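Local coordinates for protein GH5 (Bacteroidetes bacterium AC2a, PDB 4YHE) that probably hydrolyses beta-1,4-glucosidic bonds of cellulose and related beta-glucans, as a family 5 glycoside hydrolase built on a beta/alpha barrel, at residues F309-F314 with E358-A363. Numbering follows the deposited sequence.
Sequences FRLYYF and EQAVRA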
ATOM      1  N   PHE A 309     -19.194 -13.552  -2.721  1.00 19.17           N
ATOM      2  CA  PHE A 309     -18.501 -12.965  -3.848  1.00 18.74           C
ATOM      3  C   PHE A 309     -17.227 -12.211  -3.479  1.00 17.52           C
ATOM      4  O   PHE A 309     -16.275 -12.287  -4.207  1.00 17.77           O
ATOM      5  CB  PHE A 309     -19.424 -12.063  -4.652  1.00 18.98           C
ATOM      6  CG  PHE A 309     -20.345 -12.832  -5.542  1.00 19.01           C
ATOM      7  CD1 PHE A 309     -19.932 -13.241  -6.793  1.00 19.39           C
ATOM      8  CD2 PHE A 309     -21.614 -13.192  -5.095  1.00 19.53           C
ATOM      9  CE1 PHE A 309     -20.787 -13.979  -7.615  1.00 19.30           C
ATOM     10  CE2 PHE A 309     -22.462 -13.915  -5.903  1.00 18.36           C
ATOM     11  CZ  PHE A 309     -22.042 -14.323  -7.155  1.00 18.69           C
ATOM     12  N   ARG A 310     -17.242 -11.476  -2.367  1.00 17.83           N
ATOM     13  CA  ARG A 310     -16.049 -10.847  -1.818  1.00 16.47           C
ATOM     14  C   ARG A 310     -14.931 -11.877  -1.493  1.00 16.99           C
ATOM     15  O   ARG A 310     -13.758 -11.666  -1.803  1.00 15.42           O
ATOM     16  CB  ARG A 310     -16.440 -10.018  -0.588  1.00 16.99           C
ATOM     17  CG  ARG A 310     -15.271  -9.252   0.038  1.00 16.35           C
ATOM     18  CD  ARG A 310     -15.539  -8.957   1.494  1.00 15.75           C
ATOM     19  NE  ARG A 310     -14.623  -8.008   2.082  1.00 15.58           N
ATOM     20  CZ  ARG A 310     -14.483  -7.763   3.389  1.00 14.53           C
ATOM     21  NH1 ARG A 310     -15.150  -8.440   4.296  1.00 13.96           N
ATOM     22  NH2 ARG A 310     -13.622  -6.861   3.789  1.00 15.14           N
ATOM     23  N   LEU A 311     -15.303 -13.001  -0.904  1.00 16.91           N
ATOM     24  CA  LEU A 311     -14.338 -14.048  -0.589  1.00 18.44           C
ATOM     25  C   LEU A 311     -13.776 -14.664  -1.861  1.00 17.43           C
ATOM     26  O   LEU A 311     -12.579 -14.889  -1.936  1.00 16.31           O
ATOM     27  CB  LEU A 311     -14.947 -15.129   0.319  1.00 18.66           C
ATOM     28  CG  LEU A 311     -15.514 -14.688   1.654  1.00 20.81           C
ATOM     29  CD1 LEU A 311     -15.925 -15.889   2.519  1.00 21.62           C
ATOM     30  CD2 LEU A 311     -14.489 -13.878   2.427  1.00 20.77           C
ATOM     31  N   TYR A 312     -14.645 -14.899  -2.848  1.00 17.34           N
ATOM     32  CA  TYR A 312     -14.245 -15.349  -4.188  1.00 17.21           C
ATOM     33  C   TYR A 312     -13.264 -14.379  -4.812  1.00 16.37           C
ATOM     34  O   TYR A 312     -12.241 -14.766  -5.308  1.00 15.62           O
ATOM     35  CB  TYR A 312     -15.467 -15.538  -5.110  1.00 17.58           C
ATOM     36  CG  TYR A 312     -15.099 -15.803  -6.538  1.00 17.81           C
ATOM     37  CD1 TYR A 312     -14.525 -17.029  -6.911  1.00 17.93           C
ATOM     38  CD2 TYR A 312     -15.313 -14.851  -7.535  1.00 16.99           C
ATOM     39  CE1 TYR A 312     -14.159 -17.278  -8.211  1.00 17.95           C
ATOM     40  CE2 TYR A 312     -14.976 -15.111  -8.852  1.00 18.06           C
ATOM     41  CZ  TYR A 312     -14.393 -16.331  -9.182  1.00 18.18           C
ATOM     42  OH  TYR A 312     -14.033 -16.626 -10.456  1.00 19.79           O
ATOM     43  N   TYR A 313     -13.579 -13.091  -4.765  1.00 16.29           N
ATOM     44  CA  TYR A 313     -12.639 -12.086  -5.247  1.00 15.33           C
ATOM     45  C   TYR A 313     -11.256 -12.204  -4.610  1.00 14.59           C
ATOM     46  O   TYR A 313     -10.261 -12.232  -5.319  1.00 14.84           O
ATOM     47  CB  TYR A 313     -13.284 -10.728  -5.026  1.00 16.28           C
ATOM     48  CG  TYR A 313     -12.464  -9.506  -5.310  1.00 16.66           C
ATOM     49  CD1 TYR A 313     -12.371  -8.980  -6.604  1.00 17.94           C
ATOM     50  CD2 TYR A 313     -11.869  -8.805  -4.285  1.00 15.81           C
ATOM     51  CE1 TYR A 313     -11.691  -7.793  -6.852  1.00 16.69           C
ATOM     52  CE2 TYR A 313     -11.184  -7.623  -4.526  1.00 16.02           C
ATOM     53  CZ  TYR A 313     -11.089  -7.124  -5.805  1.00 15.95           C
ATOM     54  OH  TYR A 313     -10.422  -5.953  -6.028  1.00 14.95           O
ATOM     55  N   PHE A 314     -11.183 -12.345  -3.280  1.00 14.99           N
ATOM     56  CA  PHE A 314      -9.938 -12.479  -2.608  1.00 14.68           C
ATOM     57  C   PHE A 314      -9.217 -13.775  -3.037  1.00 14.22           C
ATOM     58  O   PHE A 314      -8.051 -13.758  -3.339  1.00 12.75           O
ATOM     59  CB  PHE A 314     -10.134 -12.464  -1.077  1.00 15.45           C
ATOM     60  CG  PHE A 314     -10.581 -11.110  -0.490  1.00 14.40           C
ATOM     61  CD1 PHE A 314     -10.244  -9.913  -1.073  1.00 16.06           C
ATOM     62  CD2 PHE A 314     -11.322 -11.080   0.663  1.00 15.32           C
ATOM     63  CE1 PHE A 314     -10.653  -8.704  -0.516  1.00 16.02           C
ATOM     64  CE2 PHE A 314     -11.708  -9.894   1.247  1.00 16.08           C
ATOM     65  CZ  PHE A 314     -11.373  -8.699   0.653  1.00 15.70           C
ATOM     66  N   GLU A 358     -12.577 -13.108  10.032  1.00 17.44           N
ATOM     67  CA  GLU A 358     -11.723 -14.273   9.866  1.00 17.57           C
ATOM     68  C   GLU A 358     -11.881 -14.910   8.501  1.00 16.81           C
ATOM     69  O   GLU A 358     -10.908 -15.373   7.922  1.00 17.32           O
ATOM     70  CB  GLU A 358     -11.969 -15.311  10.952  1.00 17.53           C
ATOM     71  CG  GLU A 358     -10.937 -16.432  10.915  1.00 18.41           C
ATOM     72  CD  GLU A 358     -11.003 -17.355  12.130  1.00 19.99           C
ATOM     73  OE1 GLU A 358     -11.987 -17.300  12.880  1.00 23.07           O
ATOM     74  OE2 GLU A 358     -10.044 -18.118  12.334  1.00 20.35           O
ATOM     75  N   GLN A 359     -13.105 -14.953   8.002  1.00 18.82           N
ATOM     76  CA  GLN A 359     -13.399 -15.631   6.737  1.00 20.37           C
ATOM     77  C   GLN A 359     -12.730 -14.901   5.562  1.00 18.05           C
ATOM     78  O   GLN A 359     -12.274 -15.520   4.630  1.00 16.24           O
ATOM     79  CB  GLN A 359     -14.923 -15.760   6.555  1.00 24.35           C
ATOM     80  CG  GLN A 359     -15.587 -16.844   7.435  1.00 31.57           C
ATOM     81  CD  GLN A 359     -15.406 -16.717   8.966  1.00 37.57           C
ATOM     82  OE1 GLN A 359     -15.727 -15.679   9.596  1.00 43.77           O
ATOM     83  NE2 GLN A 359     -14.916 -17.809   9.590  1.00 40.21           N
ATOM     84  N   ALA A 360     -12.687 -13.567   5.623  1.00 17.34           N
ATOM     85  CA  ALA A 360     -12.021 -12.744   4.622  1.00 16.04           C
ATOM     86  C   ALA A 360     -10.508 -12.924   4.668  1.00 15.58           C
ATOM     87  O   ALA A 360      -9.873 -13.083   3.639  1.00 15.32           O
ATOM     88  CB  ALA A 360     -12.386 -11.277   4.863  1.00 15.81           C
ATOM     89  N   VAL A 361      -9.963 -12.948   5.881  1.00 15.15           N
ATOM     90  CA  VAL A 361      -8.545 -13.021   6.102  1.00 15.69           C
ATOM     91  C   VAL A 361      -8.047 -14.410   5.629  1.00 15.79           C
ATOM     92  O   VAL A 361      -7.049 -14.506   4.941  1.00 14.59           O
ATOM     93  CB  VAL A 361      -8.238 -12.735   7.601  1.00 16.10           C
ATOM     94  CG1 VAL A 361      -6.895 -13.223   8.032  1.00 16.75           C
ATOM     95  CG2 VAL A 361      -8.335 -11.238   7.865  1.00 16.19           C
ATOM     96  N   ARG A 362      -8.813 -15.440   5.955  1.00 17.34           N
ATOM     97  CA  ARG A 362      -8.506 -16.804   5.513  1.00 17.85           C
ATOM     98  C   ARG A 362      -8.562 -16.932   3.981  1.00 18.32           C
ATOM     99  O   ARG A 362      -7.664 -17.545   3.391  1.00 18.61           O
ATOM    100  CB  ARG A 362      -9.454 -17.788   6.187  1.00 18.81           C
ATOM    101  CG  ARG A 362      -9.276 -17.934   7.696  1.00 19.03           C
ATOM    102  CD  ARG A 362      -8.329 -19.091   8.079  1.00 19.88           C
ATOM    103  NE  ARG A 362      -7.006 -18.932   7.507  1.00 19.75           N
ATOM    104  CZ  ARG A 362      -6.047 -18.126   7.954  1.00 18.55           C
ATOM    105  NH1 ARG A 362      -6.212 -17.385   9.035  1.00 19.79           N
ATOM    106  NH2 ARG A 362      -4.902 -18.041   7.307  1.00 19.91           N
ATOM    107  N   ALA A 363      -9.585 -16.348   3.338  1.00 18.32           N
ATOM    108  CA  ALA A 363      -9.682 -16.376   1.885  1.00 16.52           C
ATOM    109  C   ALA A 363      -8.411 -15.852   1.226  1.00 17.70           C
ATOM    110  O   ALA A 363      -7.818 -16.507   0.343  1.00 16.15           O
ATOM    111  CB  ALA A 363     -10.904 -15.641   1.405  1.00 16.98           C
TER
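Two neighbouring helices on the outer layer of the (beta/alpha)8 barrel meet here: helix 304-323, which connects barrel strands 291-296 and 327-332, and helix 357-369, which follows the last strand. Their short segments run nearly parallel, 25° apart, and the axes come within 8.9 Å; Leu311, Phe314 and Arg310 face Ala360 and Ala363, with Gln359 at the margin. Leu311 lies against Gln359, Ala360 and Ala363, its branch ends carrying it across. Its CG is anti to the carbonyl carbon (chi1 -58°), and the branch CD2 is pressed against the backbone of the facing helix, 3.5 Å from Ala360 CA, tighter than usual for two carbons. The other branch, CD1, runs alongside Gln359 and touches its CB, so the aliphatic base of that exposed glutamine borders the apolar contact. One turn on, Ala363 directs its methyl at helix 304-323, where CB rests 3.8 Å from Leu311 O and 4.1 Å from Phe314 CB; a methyl is small enough to let the backbones approach here, with the CA atoms of Leu311 and Ala363 5.8 Å apart. Such side-by-side helices are the rule in a TIM barrel. Phe314 already points its CB at the facing helix, and with CG anti to the carbonyl carbon its flat ring fits against the Ala360 methyl, CE2 to CB 3.9 Å, while Arg310 O of its own helix lies over one ring face, offset toward the rim. Arg310 reaches the same methyl from another direction: CG is anti to the backbone N (chi1 -177°) and the chain stays extended to NE, which brings one guanidinium face over Ala360 CB, 4.0 Å from NH1. The buried charge is met by a salt bridge from NH1 to Glu307, and NE donates to Ala298 O.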